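Local coordinates for protein ACDH-11, isoform b (Caenorhabditis elegans, PDB 4Y9J) that belongs to the acyl-CoA dehydrogenase family of flavoproteins and holds flavin-adenine dinucleotide together with the ligand UCC, at residues P145-D150 with N313-H318; I111-E116 with R125-A130; R525-T530 with I568-E573. One frame throughout, in Å; residues are numbered along the deposited sequence. Where two conformers were deposited one is given.

Contact 1: residues P145-D150 with N313-H318. With UCC (S-{(3S,5R,9R)-1-[(2R,3S,4R,5R)-5-(6-amino-9H-purin-9-yl)-4-hydroxy-3-(phosphonooxy)tetrahydrofuran-2-yl]-3,5,9-trihydroxy-8,8-dimethyl-3,5-dioxido-10,14-dioxo-2,4,6-trioxa-11,15-diaza-3lambda~5~,5lambda~5~-diphosphaheptadecan-17-yl} undecanethioate), chain F.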
loop_
_atom_site.group_PDB
_atom_site.type_symbol
_atom_site.label_atom_id
_atom_site.label_comp_id
_atom_site.label_asym_id
_atom_site.label_seq_id
_atom_site.Cartn_x
_atom_site.Cartn_y
_atom_site.Cartn_z
ATOM N N PRO B 145 -2.769 -21.336 -15.289
ATOM C CA PRO B 145 -3.974 -21.626 -16.029
ATOM C C PRO B 145 -3.708 -22.359 -17.348
ATOM O O PRO B 145 -4.578 -23.109 -17.763
ATOM C CB PRO B 145 -4.613 -20.270 -16.264
ATOM C CG PRO B 145 -3.520 -19.293 -15.993
ATOM C CD PRO B 145 -2.679 -19.906 -14.944
ATOM N N MET B 146 -2.540 -22.192 -17.995
ATOM C CA MET B 146 -2.299 -22.994 -19.209
ATOM C C MET B 146 -2.244 -24.502 -18.848
ATOM O O MET B 146 -2.783 -25.334 -19.597
ATOM C CB MET B 146 -1.034 -22.564 -19.947
ATOM C CG MET B 146 -1.094 -21.186 -20.558
ATOM S SD MET B 146 -2.444 -21.104 -21.777
ATOM C CE MET B 146 -3.601 -19.976 -21.128
ATOM N N ALA B 147 -1.634 -24.839 -17.728
ATOM C CA ALA B 147 -1.578 -26.243 -17.284
ATOM C C ALA B 147 -2.966 -26.835 -17.091
ATOM O O ALA B 147 -3.247 -27.926 -17.563
ATOM C CB ALA B 147 -0.786 -26.413 -16.031
ATOM N N MET B 148 -3.778 -26.108 -16.344
ATOM C CA MET B 148 -5.095 -26.532 -16.005
ATOM C C MET B 148 -6.005 -26.579 -17.229
ATOM O O MET B 148 -6.893 -27.423 -17.258
ATOM C CB MET B 148 -5.696 -25.673 -14.940
ATOM C CG MET B 148 -5.015 -25.845 -13.622
ATOM S SD MET B 148 -5.773 -24.940 -12.251
ATOM C CE MET B 148 -5.665 -23.293 -12.794
ATOM N N THR B 149 -5.754 -25.691 -18.199
ATOM C CA THR B 149 -6.539 -25.628 -19.420
ATOM C C THR B 149 -6.244 -26.893 -20.251
ATOM O O THR B 149 -7.168 -27.551 -20.742
ATOM C CB THR B 149 -6.254 -24.321 -20.175
ATOM O OG1 THR B 149 -6.666 -23.194 -19.332
ATOM C CG2 THR B 149 -6.858 -24.294 -21.545
ATOM N N ASP B 150 -4.974 -27.239 -20.371
ATOM C CA ASP B 150 -4.537 -28.444 -21.119
ATOM C C ASP B 150 -5.100 -29.686 -20.447
ATOM O O ASP B 150 -5.670 -30.544 -21.077
ATOM C CB ASP B 150 -3.006 -28.424 -21.158
ATOM C CG ASP B 150 -2.368 -29.438 -22.115
ATOM O OD1 ASP B 150 -3.100 -30.269 -22.670
ATOM O OD2 ASP B 150 -1.086 -29.425 -22.267
ATOM N N ASN B 313 -2.214 -35.735 -14.205
ATOM C CA ASN B 313 -1.040 -36.051 -14.952
ATOM C C ASN B 313 -0.555 -34.998 -15.901
ATOM O O ASN B 313 0.646 -34.839 -15.991
ATOM C CB ASN B 313 -1.272 -37.344 -15.672
ATOM C CG ASN B 313 -1.311 -38.531 -14.673
ATOM O OD1 ASN B 313 -0.671 -38.482 -13.567
ATOM N ND2 ASN B 313 -2.073 -39.588 -15.018
ATOM N N ILE B 314 -1.463 -34.288 -16.634
ATOM C CA ILE B 314 -1.012 -33.235 -17.559
ATOM C C ILE B 314 -0.460 -32.097 -16.816
ATOM O O ILE B 314 0.552 -31.546 -17.251
ATOM C CB ILE B 314 -2.176 -32.744 -18.516
ATOM C CG1 ILE B 314 -2.496 -33.802 -19.535
ATOM C CG2 ILE B 314 -1.830 -31.426 -19.236
ATOM C CD1 ILE B 314 -1.428 -34.017 -20.594
ATOM N N THR B 315 -1.084 -31.721 -15.676
ATOM C CA THR B 315 -0.620 -30.609 -14.961
ATOM C C THR B 315 0.747 -30.917 -14.328
ATOM O O THR B 315 1.584 -30.014 -14.217
ATOM C CB THR B 315 -1.577 -30.060 -13.827
ATOM O OG1 THR B 315 -1.830 -31.081 -12.842
ATOM C CG2 THR B 315 -2.917 -29.528 -14.404
ATOM N N ARG B 316 0.947 -32.150 -13.923
ATOM C CA ARG B 316 2.249 -32.592 -13.358
ATOM C C ARG B 316 3.389 -32.476 -14.410
ATOM O O ARG B 316 4.459 -31.994 -14.110
ATOM C CB ARG B 316 2.100 -34.016 -12.743
ATOM C CG ARG B 316 1.258 -33.894 -11.466
ATOM C CD ARG B 316 0.911 -35.187 -10.722
ATOM N NE ARG B 316 0.059 -34.905 -9.591
ATOM C CZ ARG B 316 -0.593 -35.829 -8.927
ATOM N NH1 ARG B 316 -0.561 -37.051 -9.333
ATOM N NH2 ARG B 316 -1.343 -35.553 -7.901
ATOM N N ILE B 317 3.131 -32.766 -15.687
ATOM C CA ILE B 317 4.143 -32.496 -16.759
ATOM C C ILE B 317 4.429 -30.946 -16.940
ATOM O O ILE B 317 5.579 -30.494 -17.101
ATOM C CB ILE B 317 3.710 -33.088 -18.080
ATOM C CG1 ILE B 317 3.659 -34.641 -17.952
ATOM C CG2 ILE B 317 4.602 -32.630 -19.232
ATOM C CD1 ILE B 317 3.412 -35.359 -19.230
ATOM N N HIS B 318 3.365 -30.167 -17.009
ATOM C CA HIS B 318 3.491 -28.705 -17.035
ATOM C C HIS B 318 4.277 -28.226 -15.814
ATOM O O HIS B 318 5.053 -27.280 -15.903
ATOM C CB HIS B 318 2.128 -28.025 -17.013
ATOM C CG HIS B 318 1.468 -27.861 -18.344
ATOM N ND1 HIS B 318 0.899 -28.896 -19.059
ATOM C CD2 HIS B 318 1.219 -26.752 -19.061
ATOM C CE1 HIS B 318 0.340 -28.428 -20.154
ATOM N NE2 HIS B 318 0.537 -27.135 -20.179
HETATM O OA1 UCC F . -2.481 -27.975 -6.841
HETATM C CA1 UCC F . -3.381 -27.768 -7.744
HETATM C CA2 UCC F . -3.437 -26.662 -8.804
HETATM C CA3 UCC F . -2.203 -25.879 -9.127
HETATM C CA4 UCC F . -2.056 -25.630 -10.665
HETATM C CA5 UCC F . -0.856 -26.426 -11.198
HETATM C CA6 UCC F . -0.050 -25.622 -12.158
HETATM C CA7 UCC F . 1.139 -26.405 -12.690
HETATM C CA8 UCC F . 1.569 -25.421 -13.703
HETATM C CA9 UCC F . 2.946 -25.053 -13.830
HETATM C C10 UCC F . 3.227 -23.659 -13.490
HETATM C C11 UCC F . 4.159 -23.820 -12.298
HETATM S S UCC F . -4.778 -28.666 -7.945
HETATM C CP1 UCC F . -4.829 -29.972 -6.660
HETATM C CP2 UCC F . -3.710 -30.966 -6.714
HETATM N NP1 UCC F . -3.956 -32.141 -5.853
HETATM C CP3 UCC F . -3.184 -33.213 -6.043
HETATM O OP1 UCC F . -2.210 -33.242 -6.797
HETATM C CP4 UCC F . -3.593 -34.482 -5.325
HETATM C CP5 UCC F . -2.386 -35.038 -4.556
HETATM N NP2 UCC F . -2.857 -36.334 -4.082
HETATM C CP6 UCC F . -2.844 -37.452 -4.806
HETATM O OP2 UCC F . -2.330 -37.533 -5.913
HETATM C CP8 UCC F . -3.409 -38.668 -4.099
HETATM O OP3 UCC F . -2.513 -39.798 -4.325
HETATM C CPB UCC F . -4.727 -39.196 -4.614
HETATM C CP7 UCC F . -4.952 -39.297 -6.130
HETATM C CP9 UCC F . -5.621 -37.885 -4.495
HETATM C CPA UCC F . -5.546 -39.990 -3.574
HETATM O O7 UCC F . -6.813 -40.390 -4.156
HETATM P P2 UCC F . -7.633 -41.638 -3.528
HETATM O O21 UCC F . -8.950 -41.819 -4.267
HETATM O O22 UCC F . -7.509 -41.508 -2.004
HETATM O O6 UCC F . -6.598 -42.839 -3.893
HETATM P P1 UCC F . -6.828 -44.103 -4.835
HETATM O O11 UCC F . -7.965 -44.997 -4.362
HETATM O O12 UCC F . -5.445 -44.673 -4.951
HETATM O "O5'" UCC F . -7.241 -43.331 -6.254
HETATM C "C5'" UCC F . -8.539 -43.562 -6.855
HETATM C "C4'" UCC F . -8.415 -43.990 -8.330
HETATM C "C3'" UCC F . -7.628 -45.290 -8.470
HETATM O "O3'" UCC F . -8.173 -45.918 -9.603
HETATM P P3 UCC F . -8.939 -47.296 -9.518
HETATM O O33 UCC F . -9.413 -47.482 -10.943
HETATM O O32 UCC F . -10.140 -47.009 -8.647
HETATM O O31 UCC F . -7.877 -48.286 -8.977
HETATM C "C2'" UCC F . -6.192 -44.884 -8.772
HETATM O "O2'" UCC F . -5.473 -45.772 -9.625
HETATM O "O4'" UCC F . -7.676 -42.992 -9.067
HETATM C "C1'" UCC F . -6.492 -43.604 -9.563
HETATM N N9 UCC F . -5.399 -42.623 -9.626
HETATM C C4 UCC F . -4.712 -42.406 -10.742
HETATM N N3 UCC F . -4.782 -42.846 -12.021
HETATM C C8 UCC F . -4.908 -41.890 -8.599
HETATM N N7 UCC F . -3.896 -41.131 -9.059
HETATM C C5 UCC F . -3.727 -41.390 -10.375
HETATM C C6 UCC F . -2.861 -40.886 -11.475
HETATM N N6 UCC F . -1.927 -39.940 -11.199
HETATM N N1 UCC F . -2.996 -41.458 -12.715
HETATM C C2 UCC F . -3.927 -42.402 -12.960
#
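Ala147 and His318 form the centre of a buried helix-helix contact in the acyl-CoA dehydrogenase fold, where segments 145-150 and 313-318 of helices 143-158 and 304-338 run roughly antiparallel beside the UCC pocket. Their axes approach to 8.3 Å, with 148° between their N-to-C directions, close enough to suit an alanine. Ala147 CA sits over one face of the imidazole, 3.6 Å from the ring centroid of His318, in a CH-pi contact. The rotation of the ring is set by its own helix: His318 ND1 donates to Ile314 O (3.2 Å) from above the carbonyl plane, and the same oxygen takes the amide of His318. Thr315 CG2 rests 3.6 Å from Ala147 O, while its hydroxyl bonds back to Met311 O. Asp150 CG stands anti to the backbone N (chi1 -169°), which sets it 3.5 Å from Ile314 CG2; its oxygens bond to Tyr115, Arg125 and Gln128. Helix 304-338 also grips UCC: Asn313 pairs through OD1 and ND2 with N6 and N1 of the purine, and Arg316 NH2 donates to both OP1 (2.7 Å) and OP2. Farther along, Ala147 CB touches acyl carbon CA8 of UCC at 3.5 Å.

Contact 2: residues I111-E116 with R125-A130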
loop_
_atom_site.group_PDB
_atom_site.type_symbol
_atom_site.label_atom_id
_atom_site.label_comp_id
_atom_site.label_asym_id
_atom_site.label_seq_id
_atom_site.Cartn_x
_atom_site.Cartn_y
_atom_site.Cartn_z
ATOM N N ILE B 111 -1.880 -23.997 -25.952
ATOM C CA ILE B 111 -2.792 -25.139 -25.797
ATOM C C ILE B 111 -3.033 -25.806 -27.161
ATOM O O ILE B 111 -2.921 -27.033 -27.271
ATOM C CB ILE B 111 -4.187 -24.714 -25.253
ATOM C CG1 ILE B 111 -4.024 -23.933 -23.938
ATOM C CG2 ILE B 111 -5.086 -25.951 -25.000
ATOM C CD1 ILE B 111 -3.167 -24.627 -22.933
ATOM N N SER B 112 -3.373 -25.027 -28.187
ATOM C CA SER B 112 -3.794 -25.592 -29.464
ATOM C C SER B 112 -2.821 -26.544 -30.070
ATOM O O SER B 112 -3.208 -27.515 -30.728
ATOM C CB SER B 112 -4.065 -24.488 -30.539
ATOM O OG SER B 112 -4.644 -23.405 -29.869
ATOM N N ILE B 113 -1.561 -26.182 -30.028
ATOM C CA ILE B 113 -0.515 -27.009 -30.636
ATOM C C ILE B 113 -0.634 -28.451 -30.104
ATOM O O ILE B 113 -0.495 -29.404 -30.889
ATOM C CB ILE B 113 0.894 -26.366 -30.447
ATOM C CG1 ILE B 113 1.056 -25.147 -31.381
ATOM C CG2 ILE B 113 2.035 -27.349 -30.713
ATOM C CD1 ILE B 113 2.132 -24.175 -30.915
ATOM N N GLY B 114 -0.891 -28.639 -28.815
ATOM C CA GLY B 114 -0.990 -29.971 -28.243
ATOM C C GLY B 114 -2.071 -30.872 -28.787
ATOM O O GLY B 114 -1.984 -32.092 -28.634
ATOM N N TYR B 115 -3.066 -30.273 -29.446
ATOM C CA TYR B 115 -4.242 -30.978 -29.951
ATOM C C TYR B 115 -4.519 -30.802 -31.458
ATOM O O TYR B 115 -5.547 -31.264 -31.930
ATOM C CB TYR B 115 -5.510 -30.571 -29.167
ATOM C CG TYR B 115 -5.369 -30.875 -27.704
ATOM C CD1 TYR B 115 -5.694 -32.133 -27.231
ATOM C CD2 TYR B 115 -4.872 -29.925 -26.795
ATOM C CE1 TYR B 115 -5.475 -32.475 -25.901
ATOM C CE2 TYR B 115 -4.702 -30.231 -25.448
ATOM C CZ TYR B 115 -5.045 -31.514 -24.989
ATOM O OH TYR B 115 -4.869 -31.880 -23.671
ATOM N N GLU B 116 -3.635 -30.128 -32.188
ATOM C CA GLU B 116 -3.875 -29.791 -33.599
ATOM C C GLU B 116 -3.985 -31.102 -34.420
ATOM O O GLU B 116 -3.042 -31.839 -34.559
ATOM C CB GLU B 116 -2.813 -28.805 -34.151
ATOM C CG GLU B 116 -2.929 -28.344 -35.644
ATOM C CD GLU B 116 -4.342 -28.338 -36.304
ATOM O OE1 GLU B 116 -5.311 -27.894 -35.637
ATOM O OE2 GLU B 116 -4.523 -28.741 -37.544
ATOM N N ARG B 125 3.195 -32.805 -29.175
ATOM C CA ARG B 125 3.419 -32.676 -27.759
ATOM C C ARG B 125 4.853 -32.237 -27.519
ATOM O O ARG B 125 5.116 -31.477 -26.597
ATOM C CB ARG B 125 3.075 -33.953 -26.969
ATOM C CG ARG B 125 1.580 -34.236 -26.807
ATOM C CD ARG B 125 0.867 -33.163 -25.968
ATOM N NE ARG B 125 -0.422 -33.605 -25.465
ATOM C CZ ARG B 125 -1.255 -32.881 -24.727
ATOM N NH1 ARG B 125 -0.989 -31.597 -24.433
ATOM N NH2 ARG B 125 -2.376 -33.445 -24.308
ATOM N N ILE B 126 5.749 -32.669 -28.396
ATOM C CA ILE B 126 7.136 -32.225 -28.284
ATOM C C ILE B 126 7.199 -30.715 -28.561
ATOM O O ILE B 126 7.812 -29.971 -27.812
ATOM C CB ILE B 126 8.092 -33.065 -29.191
ATOM C CG1 ILE B 126 8.205 -34.476 -28.595
ATOM C CG2 ILE B 126 9.469 -32.433 -29.232
ATOM C CD1 ILE B 126 8.782 -35.524 -29.527
ATOM N N HIS B 127 6.536 -30.280 -29.625
ATOM C CA HIS B 127 6.504 -28.890 -29.984
ATOM C C HIS B 127 5.907 -28.094 -28.781
ATOM O O HIS B 127 6.512 -27.161 -28.305
ATOM C CB HIS B 127 5.668 -28.736 -31.254
ATOM C CG HIS B 127 5.541 -27.342 -31.767
ATOM N ND1 HIS B 127 4.892 -27.060 -32.944
ATOM C CD2 HIS B 127 6.023 -26.166 -31.311
ATOM C CE1 HIS B 127 4.944 -25.763 -33.181
ATOM N NE2 HIS B 127 5.613 -25.197 -32.186
ATOM N N GLN B 128 4.778 -28.556 -28.282
ATOM C CA GLN B 128 4.045 -27.902 -27.225
ATOM C C GLN B 128 4.828 -27.804 -25.982
ATOM O O GLN B 128 4.909 -26.705 -25.357
ATOM C CB GLN B 128 2.719 -28.610 -26.959
ATOM C CG GLN B 128 1.835 -27.869 -25.967
ATOM C CD GLN B 128 0.830 -28.726 -25.251
ATOM O OE1 GLN B 128 0.926 -29.959 -25.216
ATOM N NE2 GLN B 128 -0.129 -28.062 -24.619
ATOM N N VAL B 129 5.434 -28.909 -25.559
ATOM C CA VAL B 129 6.272 -28.885 -24.381
ATOM C C VAL B 129 7.477 -27.924 -24.477
ATOM O O VAL B 129 7.760 -27.196 -23.547
ATOM C CB VAL B 129 6.665 -30.333 -23.923
ATOM C CG1 VAL B 129 7.727 -30.302 -22.863
ATOM C CG2 VAL B 129 5.444 -31.017 -23.341
ATOM N N ALA B 130 8.134 -27.876 -25.631
ATOM C CA ALA B 130 9.248 -26.922 -25.861
ATOM C C ALA B 130 8.762 -25.456 -25.776
ATOM O O ALA B 130 9.415 -24.579 -25.198
ATOM C CB ALA B 130 9.852 -27.197 -27.267
#
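Tyr115 OH is gripped by two groups: Arg125 NH2 reaches it at 3.0 Å in a weak hydrogen bond, and Asp150 OD1 of helix 143-158 makes a stronger one. The guanidinium also approaches the phenol ring obliquely, Arg125 CZ lying 4.6 Å from the Tyr115 centroid and 32° off the normal, an off-centre cation-pi contact with the planes 68° apart. A bend at chi2 (-65°) starts the arginine chain back toward the loop, although its CB points away from 111-116. Arg125 NH1 donates to Gln128 OE1 at 2.6 Å, in the carbonyl plane and on a lone pair, which fixes the two side chains against each other. Having no side chain, Gly114 can fit close beside this pair: its CA packs 3.6 Å from Gln128 OE1, and its carbonyl O lies over one face of the Arg125 guanidinium. With Asp150 and Glu383 as salt-bridge partners, the buried positive charge is probably well balanced. Farther round the helix an isoleucine covers a histidine ring. Ile113 CG2 makes a CH-pi contact over the face of His127, 3.9 Å from its centroid, and Ile113 CD1 follows 3.8 Å from His127 NE2, a nitrogen bonded to Asp53. The loop after helix 96-107 is thus closed onto helix 121-135, with helix 143-158 touching Ile111 and Tyr115, helix 44-74 packing on His127, and helix 352-383 meeting Arg125 and Val129.

Contact 3: residues R525-T530 with I568-E573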
loop_
_atom_site.group_PDB
_atom_site.type_symbol
_atom_site.label_atom_id
_atom_site.label_comp_id
_atom_site.label_asym_id
_atom_site.label_seq_id
_atom_site.Cartn_x
_atom_site.Cartn_y
_atom_site.Cartn_z
ATOM N N ARG B 525 10.599 -42.032 -1.408
ATOM C CA ARG B 525 11.299 -40.997 -2.106
ATOM C C ARG B 525 12.637 -41.473 -2.682
ATOM O O ARG B 525 13.034 -41.098 -3.775
ATOM C CB ARG B 525 11.489 -39.726 -1.165
ATOM C CG ARG B 525 12.169 -38.615 -1.885
ATOM C CD ARG B 525 12.592 -37.433 -0.995
ATOM N NE ARG B 525 11.472 -36.732 -0.446
ATOM C CZ ARG B 525 11.517 -35.433 -0.112
ATOM N NH1 ARG B 525 12.635 -34.713 -0.288
ATOM N NH2 ARG B 525 10.445 -34.885 0.383
ATOM N N HIS B 526 13.350 -42.309 -1.933
ATOM C CA HIS B 526 14.607 -42.864 -2.401
ATOM C C HIS B 526 14.403 -43.748 -3.647
ATOM O O HIS B 526 15.167 -43.680 -4.558
ATOM C CB HIS B 526 15.292 -43.646 -1.299
ATOM C CG HIS B 526 15.634 -42.829 -0.093
ATOM N ND1 HIS B 526 14.686 -42.395 0.814
ATOM C CD2 HIS B 526 16.818 -42.373 0.358
ATOM C CE1 HIS B 526 15.287 -41.704 1.779
ATOM N NE2 HIS B 526 16.576 -41.669 1.516
ATOM N N ILE B 527 13.346 -44.559 -3.650
ATOM C CA ILE B 527 12.954 -45.374 -4.810
ATOM C C ILE B 527 12.655 -44.446 -5.997
ATOM O O ILE B 527 13.269 -44.612 -7.064
ATOM C CB ILE B 527 11.736 -46.273 -4.485
ATOM C CG1 ILE B 527 12.122 -47.300 -3.437
ATOM C CG2 ILE B 527 11.155 -46.921 -5.766
ATOM C CD1 ILE B 527 10.989 -48.142 -2.872
ATOM N N ALA B 528 11.793 -43.439 -5.811
ATOM C CA ALA B 528 11.450 -42.528 -6.876
ATOM C C ALA B 528 12.666 -41.792 -7.457
ATOM O O ALA B 528 12.793 -41.677 -8.678
ATOM C CB ALA B 528 10.336 -41.574 -6.462
ATOM N N PHE B 529 13.560 -41.294 -6.594
ATOM C CA PHE B 529 14.754 -40.590 -7.047
ATOM C C PHE B 529 15.720 -41.519 -7.839
ATOM O O PHE B 529 16.406 -41.088 -8.756
ATOM C CB PHE B 529 15.505 -40.060 -5.836
ATOM C CG PHE B 529 15.059 -38.707 -5.312
ATOM C CD1 PHE B 529 13.779 -38.240 -5.419
ATOM C CD2 PHE B 529 15.979 -37.931 -4.549
ATOM C CE1 PHE B 529 13.399 -36.967 -4.958
ATOM C CE2 PHE B 529 15.584 -36.676 -4.043
ATOM C CZ PHE B 529 14.301 -36.197 -4.257
ATOM N N THR B 530 15.841 -42.772 -7.412
ATOM C CA THR B 530 16.704 -43.723 -8.114
ATOM C C THR B 530 16.197 -43.957 -9.520
ATOM O O THR B 530 16.971 -44.003 -10.448
ATOM C CB THR B 530 16.810 -45.032 -7.353
ATOM O OG1 THR B 530 17.322 -44.757 -6.048
ATOM C CG2 THR B 530 17.717 -45.995 -8.091
ATOM N N ILE B 568 21.923 -44.597 -7.512
ATOM C CA ILE B 568 21.055 -45.210 -6.529
ATOM C C ILE B 568 21.569 -44.847 -5.127
ATOM O O ILE B 568 22.732 -44.882 -4.898
ATOM C CB ILE B 568 20.925 -46.719 -6.742
ATOM C CG1 ILE B 568 20.024 -47.332 -5.678
ATOM C CG2 ILE B 568 22.290 -47.428 -6.805
ATOM C CD1 ILE B 568 19.746 -48.815 -5.871
ATOM N N ASP B 569 20.660 -44.468 -4.234
ATOM C CA ASP B 569 20.975 -44.198 -2.838
ATOM C C ASP B 569 19.834 -44.818 -2.021
ATOM O O ASP B 569 18.823 -44.175 -1.732
ATOM C CB ASP B 569 21.100 -42.703 -2.592
ATOM C CG ASP B 569 21.687 -42.369 -1.228
ATOM O OD1 ASP B 569 22.161 -43.221 -0.468
ATOM O OD2 ASP B 569 21.623 -41.207 -0.916
ATOM N N LEU B 570 20.012 -46.091 -1.690
ATOM C CA LEU B 570 18.957 -46.913 -1.134
ATOM C C LEU B 570 19.582 -48.189 -0.589
ATOM O O LEU B 570 20.318 -48.895 -1.303
ATOM C CB LEU B 570 17.940 -47.201 -2.226
ATOM C CG LEU B 570 16.731 -48.062 -1.900
ATOM C CD1 LEU B 570 15.830 -47.430 -0.857
ATOM C CD2 LEU B 570 15.957 -48.365 -3.194
ATOM N N ARG B 571 19.318 -48.484 0.675
ATOM C CA ARG B 571 19.875 -49.644 1.297
ATOM C C ARG B 571 18.788 -50.451 1.891
ATOM O O ARG B 571 17.782 -49.930 2.300
ATOM C CB ARG B 571 20.842 -49.279 2.413
ATOM C CG ARG B 571 21.796 -48.166 2.048
ATOM C CD ARG B 571 23.002 -48.092 2.977
ATOM N NE ARG B 571 23.763 -46.926 2.584
ATOM C CZ ARG B 571 24.750 -46.359 3.278
ATOM N NH1 ARG B 571 25.118 -46.837 4.435
ATOM N NH2 ARG B 571 25.328 -45.259 2.801
ATOM N N TRP B 572 19.051 -51.738 1.984
ATOM C CA TRP B 572 18.073 -52.672 2.458
ATOM C C TRP B 572 17.629 -52.330 3.867
ATOM O O TRP B 572 16.451 -52.330 4.147
ATOM C CB TRP B 572 18.600 -54.109 2.340
ATOM C CG TRP B 572 17.684 -55.060 2.932
ATOM C CD1 TRP B 572 17.961 -55.928 3.918
ATOM C CD2 TRP B 572 16.302 -55.264 2.594
ATOM N NE1 TRP B 572 16.856 -56.658 4.235
ATOM C CE2 TRP B 572 15.814 -56.262 3.446
ATOM C CE3 TRP B 572 15.441 -54.707 1.657
ATOM C CZ2 TRP B 572 14.491 -56.723 3.394
ATOM C CZ3 TRP B 572 14.110 -55.158 1.613
ATOM C CH2 TRP B 572 13.656 -56.148 2.492
ATOM N N GLU B 573 18.565 -51.993 4.764
ATOM C CA GLU B 573 18.174 -51.655 6.132
ATOM C C GLU B 573 17.250 -50.463 6.272
ATOM O O GLU B 573 16.521 -50.349 7.269
ATOM C CB GLU B 573 19.397 -51.499 7.055
ATOM C CG GLU B 573 20.324 -50.384 6.655
ATOM C CD GLU B 573 21.387 -50.820 5.676
ATOM O OE1 GLU B 573 21.212 -51.874 5.003
ATOM O OE2 GLU B 573 22.386 -50.064 5.570
#
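His526, Ile527 and Thr530 belong to helix 524-545 of the C-terminal helical region, and here they receive Ile568, Asp569 and Leu570 from the connection between helices 552-563 and 577-587. No hydrogen bond crosses between the two segments; side-chain carbons do most of the work. With OG1 beside the backbone N (chi1 -58°), Thr530 CG2 stands anti to it, pressing on Ile568 CB at 3.6 Å and equally near Ile568 CG1. One helical turn earlier, Leu570 forks over the helix, its CD1 lying 3.8 Å from His526 CB and its CD2 4.0 Å from Ile527 CG1. Beside the His526 patch, Asp569 O meets the imidazole edge in its plane, 3.4 Å from His526 CD2. Thr530 OG1 turns back to its own helix, donating to His526 O at 2.8 Å, and the amide of Thr530 reaches the same oxygen from the opposite face of its plane. A subunit interface lies close by: Arg525 salt-bridges Glu416 of the second subunit, and Arg571 bonds to Cys563 O of that subunit. Residues 568-571, extended but not a regular strand, pack alternate side chains Ile568 and Leu570 on helix 524-545, a helix-to-connection contact within the helical C-terminal domain of this acyl-CoA dehydrogenase.

How the contacts relate
Contacts 1 and 2 are both buried and share one polar cluster: Asp150 on helix 143-158 faces His318 and Ile314 in contact 1 and is bonded by the side chains of contact 2. Ile111 also packs on Met146 and Thr149, and the centres of the two contacts lie about 12 Å apart. Contact 3 stands alone, its centre about 28 Å from that of contact 1 and about 34 Å from that of contact 2, partly buried and close to a second subunit. The chemistry follows: contact 1 combines tight helix packing with ligand bonds, contact 2 encloses buried charge, and contact 3 joins helix to loop mainly through aliphatic carbons, with one backbone oxygen at an imidazole edge.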